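Local coordinates for protein malate Synthase (Haloferax volcanii, PDB 3OYZ) that catalyses the Claisen condensation of acetyl-CoA with glyoxylate to malyl-CoA and its hydrolysis to malate in the glyoxylate cycle, at residues 9-14 with 183-188; 43-48 with 80-85. One frame throughout, in Å; residues are numbered along the deposited sequence.

Contact 1: 9-14 with 183-188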
loop_
_atom_site.group_PDB
_atom_site.type_symbol
_atom_site.label_atom_id
_atom_site.label_comp_id
_atom_site.label_asym_id
_atom_site.label_seq_id
_atom_site.Cartn_x
_atom_site.Cartn_y
_atom_site.Cartn_z
ATOM N N GLU A 9 6.875 -21.760 -13.607
ATOM C CA GLU A 9 7.321 -20.422 -13.353
ATOM C C GLU A 9 6.217 -19.357 -13.379
ATOM O O GLU A 9 6.280 -18.379 -12.629
ATOM C CB GLU A 9 8.419 -20.151 -14.371
ATOM C CG GLU A 9 9.225 -18.944 -14.050
ATOM C CD GLU A 9 10.353 -18.841 -15.055
ATOM O OE1 GLU A 9 10.802 -19.923 -15.498
ATOM O OE2 GLU A 9 10.766 -17.717 -15.413
ATOM N N PHE A 10 5.195 -19.555 -14.209
ATOM C CA PHE A 10 4.042 -18.648 -14.332
ATOM C C PHE A 10 2.777 -19.480 -14.258
ATOM O O PHE A 10 2.774 -20.597 -14.826
ATOM C CB PHE A 10 4.026 -17.945 -15.690
ATOM C CG PHE A 10 5.160 -16.977 -15.894
ATOM C CD1 PHE A 10 4.971 -15.619 -15.686
ATOM C CD2 PHE A 10 6.382 -17.409 -16.378
ATOM C CE1 PHE A 10 5.998 -14.698 -15.934
ATOM C CE2 PHE A 10 7.449 -16.507 -16.553
ATOM C CZ PHE A 10 7.248 -15.144 -16.326
ATOM N N VAL A 11 1.717 -18.936 -13.655
ATOM C CA VAL A 11 0.412 -19.575 -13.498
ATOM C C VAL A 11 -0.607 -18.523 -13.912
ATOM O O VAL A 11 -0.718 -17.462 -13.292
ATOM C CB VAL A 11 0.092 -20.138 -12.094
ATOM C CG1 VAL A 11 -1.364 -20.510 -11.931
ATOM C CG2 VAL A 11 0.932 -21.355 -11.763
ATOM N N ARG A 12 -1.345 -18.764 -15.018
ATOM C CA ARG A 12 -2.354 -17.824 -15.492
ATOM C C ARG A 12 -3.677 -18.056 -14.829
ATOM O O ARG A 12 -4.420 -17.089 -14.633
ATOM C CB ARG A 12 -2.588 -18.016 -17.027
ATOM C CG ARG A 12 -1.361 -17.644 -17.867
ATOM C CD ARG A 12 -1.573 -18.087 -19.338
ATOM N NE ARG A 12 -1.515 -19.546 -19.358
ATOM C CZ ARG A 12 -1.763 -20.269 -20.457
ATOM N NH1 ARG A 12 -2.103 -19.653 -21.589
ATOM N NH2 ARG A 12 -1.582 -21.582 -20.420
ATOM N N THR A 13 -4.028 -19.312 -14.512
ATOM C CA THR A 13 -5.426 -19.605 -14.215
ATOM C C THR A 13 -5.337 -20.607 -13.091
ATOM O O THR A 13 -4.496 -21.494 -13.164
ATOM C CB THR A 13 -6.104 -20.333 -15.460
ATOM O OG1 THR A 13 -5.068 -21.033 -16.147
ATOM C CG2 THR A 13 -6.493 -19.308 -16.483
ATOM N N PHE A 14 -6.193 -20.441 -12.094
ATOM C CA PHE A 14 -6.274 -21.231 -10.878
ATOM C C PHE A 14 -7.754 -21.484 -10.844
ATOM O O PHE A 14 -8.539 -20.599 -10.459
ATOM C CB PHE A 14 -5.796 -20.303 -9.700
ATOM C CG PHE A 14 -5.859 -20.909 -8.325
ATOM C CD1 PHE A 14 -4.758 -21.540 -7.756
ATOM C CD2 PHE A 14 -6.966 -20.681 -7.535
ATOM C CE1 PHE A 14 -4.818 -22.080 -6.476
ATOM C CE2 PHE A 14 -7.021 -21.158 -6.249
ATOM C CZ PHE A 14 -5.953 -21.849 -5.689
ATOM N N LEU A 183 6.479 -24.097 -0.462
ATOM C CA LEU A 183 5.548 -23.068 -0.855
ATOM C C LEU A 183 5.614 -22.766 -2.351
ATOM O O LEU A 183 6.703 -22.620 -2.899
ATOM C CB LEU A 183 5.780 -21.702 -0.159
ATOM C CG LEU A 183 5.262 -21.773 1.301
ATOM C CD1 LEU A 183 5.819 -20.534 2.142
ATOM C CD2 LEU A 183 3.692 -21.586 1.263
ATOM N N PHE A 184 4.420 -22.645 -2.933
ATOM C CA PHE A 184 4.263 -22.503 -4.397
ATOM C C PHE A 184 3.448 -21.243 -4.660
ATOM O O PHE A 184 4.032 -20.243 -5.042
ATOM C CB PHE A 184 3.623 -23.773 -5.004
ATOM C CG PHE A 184 3.371 -23.669 -6.501
ATOM C CD1 PHE A 184 4.213 -22.915 -7.309
ATOM C CD2 PHE A 184 2.260 -24.301 -7.083
ATOM C CE1 PHE A 184 3.983 -22.721 -8.699
ATOM C CE2 PHE A 184 2.009 -24.134 -8.481
ATOM C CZ PHE A 184 2.855 -23.361 -9.268
ATOM N N LEU A 185 2.139 -21.250 -4.466
ATOM C CA LEU A 185 1.403 -20.050 -4.850
ATOM C C LEU A 185 0.955 -19.313 -3.566
ATOM O O LEU A 185 0.587 -19.934 -2.526
ATOM C CB LEU A 185 0.080 -20.372 -5.595
ATOM C CG LEU A 185 0.280 -21.318 -6.801
ATOM C CD1 LEU A 185 -1.087 -21.727 -7.333
ATOM C CD2 LEU A 185 0.937 -20.456 -7.866
ATOM N N LEU A 186 0.937 -17.993 -3.710
ATOM C CA LEU A 186 0.332 -17.146 -2.684
ATOM C C LEU A 186 -0.864 -16.563 -3.389
ATOM O O LEU A 186 -0.714 -15.795 -4.363
ATOM C CB LEU A 186 1.282 -15.990 -2.302
ATOM C CG LEU A 186 2.668 -16.488 -1.845
ATOM C CD1 LEU A 186 3.553 -15.185 -1.542
ATOM C CD2 LEU A 186 2.479 -17.498 -0.661
ATOM N N VAL A 187 -2.051 -16.879 -2.877
ATOM C CA VAL A 187 -3.233 -16.569 -3.683
ATOM C C VAL A 187 -4.143 -15.681 -2.887
ATOM O O VAL A 187 -4.488 -16.058 -1.806
ATOM C CB VAL A 187 -4.054 -17.868 -4.026
ATOM C CG1 VAL A 187 -5.227 -17.568 -4.938
ATOM C CG2 VAL A 187 -3.157 -18.921 -4.650
ATOM N N ASP A 188 -4.552 -14.505 -3.365
ATOM C CA ASP A 188 -5.478 -13.698 -2.582
ATOM C C ASP A 188 -6.880 -14.296 -2.514
ATOM O O ASP A 188 -7.367 -14.813 -3.530
ATOM C CB ASP A 188 -5.573 -12.296 -3.157
ATOM C CG ASP A 188 -4.303 -11.512 -2.875
ATOM O OD1 ASP A 188 -3.686 -11.881 -1.859
ATOM O OD2 ASP A 188 -3.902 -10.647 -3.645
#
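In the interior of the TIM barrel, Val11 and Phe14 meet Phe184, Leu185 and Val187 across the core. Residues 9-14 lead into the first strand, 13-18, and residues 183-188 form the sixth. The two strands are not neighbours in the sheet. Their backbones stay well apart, with Val11 CA 8.7 Å from Leu185 CA. Side chains fill the gap, and the contact is wholly apolar.

Val11 works through one methyl. Its CG2 stands anti to the carbonyl carbon and lies 3.7 Å from Phe184 CZ. The same CG2 is 4.0 Å from Leu185 CD2, where the two side chains cross at about a right angle. Phe184 and Leu185 also pack on each other, and Leu185 CG sits over one ring face of Phe184, toward the rim. Both therefore present a joint surface to Val11.

Phe14 is reached by two residues. Its CG is anti to the backbone N (chi1 177°), and the ring beyond it meets the sixth strand. Leu185 CD1 comes within 3.7 Å of Phe14 CD1, the side chains sliding past each other in opposite directions. Val187 approaches tip to tip, with its CG2 over one face of the ring and 4.0 Å from Phe14 CE1. The Val187 side chain is about 7 Å from the bound pyruvate, so this packing lies close to the ligand.

By the shorter way round the barrel, two strands stand between the segments. Strand 255-258 hydrogen-bonds to Arg12 and Phe14, and its Trp257 meets the Phe14 ring edge-to-face. From strand 226-229, Val228 packs on Phe14, Leu185 and Val187. On the other flank of 183-188 runs strand 152-157, while helix 210-223 packs against Leu186.

Contact 2: 43-48 with 80-85; sequences PDVWVP and EIHPRM. With ACO (acetyl coenzyme *a), chain B; PYR (pyruvic acid), chain C.
Val45 pairs with Glu80 and Trp46 with Ile81 in two parallel bridges between neighbouring strands of the barrel, joined by the beta-alpha-beta crossover through helix 59-73.

Four backbone hydrogen bonds hold the pair. Glu80 N donates to Asp44 O (2.8 Å), and Trp46 N to Glu80 O (2.8 Å). His82 N then donates to Trp46 O (3.1 Å). Arg84 N reaches Pro48 O at 2.9 Å, tilted 34° from the carbonyl plane. His82 O is buried without a hydrogen-bond partner.

Packing contacts lie on both faces. Trp46 and Ile81 lie side by side, with Ile81 CD1 at the indole edge, 4.0 Å from Trp46 CE3. Pro48 CD covers the centre of one indole face. On the face of Val45 and Glu80, the Val45 and His82 side chains cross at about a right angle.

Within 80-85, His82 NE2 donates in its ring plane to the anti lone pair of Glu80 OE1 (2.8 Å). Arg84 CG lies anti to the backbone N (chi1 176°), and the chain bends at chi3 (78°). The guanidinium edge meets the ligands: NH1 binds pyruvate O3 at 2.8 Å, and NH2 binds the acetyl-CoA thioester oxygen O at 2.9 Å.

Asp49 and Glu51 form salt bridges with Arg84 NH2. Arg84 joins the thioester carbonyl and the keto group of pyruvate, which occupies the glyoxylate site, and could polarise the corresponding carbonyls in the reaction.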
loop_
_atom_site.group_PDB
_atom_site.type_symbol
_atom_site.label_atom_id
_atom_site.label_comp_id
_atom_site.label_asym_id
_atom_site.label_seq_id
_atom_site.Cartn_x
_atom_site.Cartn_y
_atom_site.Cartn_z
ATOM N N PRO A 43 -7.074 -25.240 -17.234
ATOM C CA PRO A 43 -6.326 -24.240 -16.421
ATOM C C PRO A 43 -4.880 -24.633 -16.200
ATOM O O PRO A 43 -4.573 -25.822 -16.181
ATOM C CB PRO A 43 -7.192 -24.126 -15.161
ATOM C CG PRO A 43 -7.737 -25.531 -14.966
ATOM C CD PRO A 43 -8.068 -25.979 -16.439
ATOM N N ASP A 44 -3.950 -23.683 -16.020
ATOM C CA ASP A 44 -2.603 -24.059 -15.563
ATOM C C ASP A 44 -2.647 -24.808 -14.224
ATOM O O ASP A 44 -1.878 -25.730 -13.968
ATOM C CB ASP A 44 -1.760 -22.787 -15.429
ATOM C CG ASP A 44 -1.400 -22.211 -16.756
ATOM O OD1 ASP A 44 -1.265 -23.016 -17.718
ATOM O OD2 ASP A 44 -1.252 -20.971 -16.845
ATOM N N VAL A 45 -3.582 -24.470 -13.357
ATOM C CA VAL A 45 -3.660 -25.097 -12.029
ATOM C C VAL A 45 -5.107 -25.360 -11.806
ATOM O O VAL A 45 -5.943 -24.472 -11.856
ATOM C CB VAL A 45 -3.033 -24.198 -10.842
ATOM C CG1 VAL A 45 -3.446 -24.764 -9.544
ATOM C CG2 VAL A 45 -1.568 -24.356 -10.878
ATOM N N TRP A 46 -5.415 -26.620 -11.518
ATOM C CA TRP A 46 -6.784 -26.964 -11.302
ATOM C C TRP A 46 -6.951 -27.336 -9.840
ATOM O O TRP A 46 -6.166 -28.106 -9.320
ATOM C CB TRP A 46 -7.153 -28.189 -12.201
ATOM C CG TRP A 46 -8.574 -28.633 -11.921
ATOM C CD1 TRP A 46 -9.660 -27.834 -11.710
ATOM C CD2 TRP A 46 -9.040 -29.979 -11.777
ATOM N NE1 TRP A 46 -10.774 -28.604 -11.438
ATOM C CE2 TRP A 46 -10.398 -29.919 -11.436
ATOM C CE3 TRP A 46 -8.424 -31.245 -11.922
ATOM C CZ2 TRP A 46 -11.206 -31.079 -11.309
ATOM C CZ3 TRP A 46 -9.205 -32.406 -11.666
ATOM C CH2 TRP A 46 -10.577 -32.299 -11.383
ATOM N N VAL A 47 -7.966 -26.805 -9.189
ATOM C CA VAL A 47 -8.155 -26.993 -7.752
ATOM C C VAL A 47 -9.472 -27.687 -7.416
ATOM O O VAL A 47 -10.511 -27.043 -7.230
ATOM C CB VAL A 47 -8.068 -25.570 -7.076
ATOM C CG1 VAL A 47 -8.112 -25.672 -5.565
ATOM C CG2 VAL A 47 -6.761 -24.936 -7.528
ATOM N N PRO A 48 -9.447 -29.025 -7.284
ATOM C CA PRO A 48 -10.677 -29.548 -6.715
ATOM C C PRO A 48 -10.880 -29.015 -5.304
ATOM O O PRO A 48 -10.056 -29.275 -4.427
ATOM C CB PRO A 48 -10.372 -31.042 -6.581
ATOM C CG PRO A 48 -9.433 -31.367 -7.724
ATOM C CD PRO A 48 -8.563 -30.085 -7.836
ATOM N N GLU A 80 -1.753 -28.543 -13.656
ATOM C CA GLU A 80 -1.267 -29.221 -12.426
ATOM C C GLU A 80 -2.445 -29.336 -11.543
ATOM O O GLU A 80 -3.243 -28.405 -11.505
ATOM C CB GLU A 80 -0.186 -28.355 -11.725
ATOM C CG GLU A 80 1.190 -28.362 -12.422
ATOM C CD GLU A 80 2.287 -27.644 -11.580
ATOM O OE1 GLU A 80 1.992 -27.312 -10.406
ATOM O OE2 GLU A 80 3.456 -27.460 -12.026
ATOM N N ILE A 81 -2.526 -30.394 -10.735
ATOM C CA ILE A 81 -3.631 -30.580 -9.836
ATOM C C ILE A 81 -3.209 -30.340 -8.333
ATOM O O ILE A 81 -2.313 -30.974 -7.784
ATOM C CB ILE A 81 -4.255 -31.995 -9.991
ATOM C CG1 ILE A 81 -4.528 -32.356 -11.493
ATOM C CG2 ILE A 81 -5.511 -32.166 -9.108
ATOM C CD1 ILE A 81 -5.306 -33.754 -11.629
ATOM N N HIS A 82 -3.927 -29.455 -7.674
ATOM C CA HIS A 82 -3.606 -29.058 -6.277
ATOM C C HIS A 82 -4.937 -28.907 -5.602
ATOM O O HIS A 82 -5.481 -27.811 -5.606
ATOM C CB HIS A 82 -2.942 -27.648 -6.357
ATOM C CG HIS A 82 -1.581 -27.625 -6.988
ATOM N ND1 HIS A 82 -0.414 -27.601 -6.251
ATOM C CD2 HIS A 82 -1.208 -27.474 -8.286
ATOM C CE1 HIS A 82 0.620 -27.533 -7.069
ATOM N NE2 HIS A 82 0.161 -27.408 -8.309
ATOM N N PRO A 83 -5.510 -29.942 -4.940
ATOM C CA PRO A 83 -6.801 -29.767 -4.312
ATOM C C PRO A 83 -6.824 -28.853 -3.056
ATOM O O PRO A 83 -5.812 -28.811 -2.326
ATOM C CB PRO A 83 -7.120 -31.198 -3.809
ATOM C CG PRO A 83 -6.390 -32.108 -4.652
ATOM C CD PRO A 83 -5.065 -31.347 -4.908
ATOM N N ARG A 84 -7.908 -28.141 -2.801
ATOM C CA ARG A 84 -8.006 -27.296 -1.600
ATOM C C ARG A 84 -8.643 -28.110 -0.476
ATOM O O ARG A 84 -9.782 -28.582 -0.627
ATOM C CB ARG A 84 -8.779 -25.986 -1.865
ATOM C CG ARG A 84 -8.973 -25.099 -0.561
ATOM C CD ARG A 84 -9.168 -23.651 -0.874
ATOM N NE ARG A 84 -10.540 -23.371 -1.322
ATOM C CZ ARG A 84 -11.126 -22.182 -1.319
ATOM N NH1 ARG A 84 -10.545 -21.041 -0.869
ATOM N NH2 ARG A 84 -12.380 -22.134 -1.707
ATOM N N MET A 85 -7.943 -28.189 0.665
ATOM C CA MET A 85 -8.403 -28.840 1.876
ATOM C C MET A 85 -9.025 -27.805 2.822
ATOM O O MET A 85 -8.780 -26.581 2.721
ATOM C CB MET A 85 -7.194 -29.525 2.543
ATOM C CG MET A 85 -6.485 -30.405 1.532
ATOM S SD MET A 85 -7.325 -32.050 1.372
ATOM C CE MET A 85 -8.457 -31.658 0.053
HETATM N N1A ACO B . -16.027 -26.731 -12.306
HETATM C C2A ACO B . -16.463 -27.670 -13.168
HETATM N N3A ACO B . -17.487 -27.420 -14.002
HETATM C C4A ACO B . -18.156 -26.238 -14.022
HETATM C C5A ACO B . -17.696 -25.187 -13.088
HETATM C C6A ACO B . -16.587 -25.507 -12.169
HETATM N N6A ACO B . -16.230 -24.530 -11.294
HETATM N N7A ACO B . -18.481 -24.116 -13.265
HETATM C C8A ACO B . -19.386 -24.448 -14.215
HETATM N N9A ACO B . -19.164 -25.678 -14.698
HETATM C C1B ACO B . -19.988 -26.307 -15.781
HETATM C C2B ACO B . -21.439 -25.902 -15.555
HETATM O O2B ACO B . -22.033 -26.816 -14.635
HETATM C C3B ACO B . -22.027 -25.950 -16.952
HETATM O O3B ACO B . -22.217 -27.352 -17.162
HETATM P P3B ACO B . -23.281 -28.043 -18.214
HETATM O O7A ACO B . -22.303 -28.429 -19.312
HETATM O O8A ACO B . -24.227 -26.887 -18.467
HETATM O O9A ACO B . -23.947 -29.186 -17.481
HETATM C C4B ACO B . -20.870 -25.451 -17.801
HETATM O O4B ACO B . -19.674 -25.814 -17.096
HETATM C C5B ACO B . -20.883 -23.933 -17.938
HETATM O O5B ACO B . -21.299 -23.406 -16.677
HETATM P P1A ACO B . -21.721 -21.870 -16.488
HETATM O O1A ACO B . -22.991 -21.478 -17.174
HETATM O O2A ACO B . -20.516 -21.102 -16.946
HETATM O O3A ACO B . -21.942 -21.549 -14.934
HETATM P P2A ACO B . -23.237 -22.045 -14.132
HETATM O O4A ACO B . -23.310 -23.445 -14.650
HETATM O O5A ACO B . -24.232 -20.903 -14.134
HETATM O O6A ACO B . -22.815 -22.107 -12.562
HETATM C CBP ACO B . -21.511 -21.556 -10.550
HETATM C CCP ACO B . -22.186 -21.044 -11.829
HETATM C CDP ACO B . -22.527 -22.225 -9.627
HETATM C CEP ACO B . -20.967 -20.333 -9.821
HETATM C CAP ACO B . -20.417 -22.593 -10.833
HETATM O OAP ACO B . -19.646 -22.021 -11.880
HETATM C C9P ACO B . -19.496 -22.866 -9.661
HETATM O O9P ACO B . -19.911 -23.505 -8.688
HETATM N N8P ACO B . -18.257 -22.354 -9.742
HETATM C C7P ACO B . -17.315 -22.591 -8.656
HETATM C C6P ACO B . -17.617 -21.775 -7.390
HETATM C C5P ACO B . -16.396 -21.948 -6.505
HETATM O O5P ACO B . -15.449 -22.626 -6.898
HETATM N N4P ACO B . -16.423 -21.280 -5.352
HETATM C C3P ACO B . -15.343 -21.270 -4.381
HETATM C C2P ACO B . -14.114 -20.521 -4.902
HETATM S S1P ACO B . -14.495 -18.882 -4.359
HETATM C C ACO B . -14.127 -18.727 -2.723
HETATM O O ACO B . -13.953 -19.674 -1.981
HETATM C CH3 ACO B . -14.074 -17.332 -2.179
HETATM C C PYR C . -12.105 -16.170 -0.760
HETATM O O PYR C . -12.316 -16.194 0.500
HETATM O OXT PYR C . -12.081 -15.084 -1.447
HETATM C CA PYR C . -11.753 -17.381 -1.357
HETATM O O3 PYR C . -11.649 -18.461 -0.636
HETATM C CB PYR C . -11.413 -17.428 -2.801
#

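Overall arrangement
From the N terminus the chain first passes residues 9-14, which enter strand 13-18. It then runs through helix 29-36 to residues 43-48. Helix 59-73 brings it back to 80-85, where contact 2 closes a short loop of 31 residues. Strands 118-121 and 152-157 follow before 183-188 closes the far longer loop of contact 1. Contact 2 therefore lies wholly within that loop, and the two do not cross. Contact 2 joins adjacent strands, whereas contact 1 spans the barrel interior. They meet where Arg12 and Thr13 bind Asp44, and where Phe14 packs on Val47. Both also touch the second subunit.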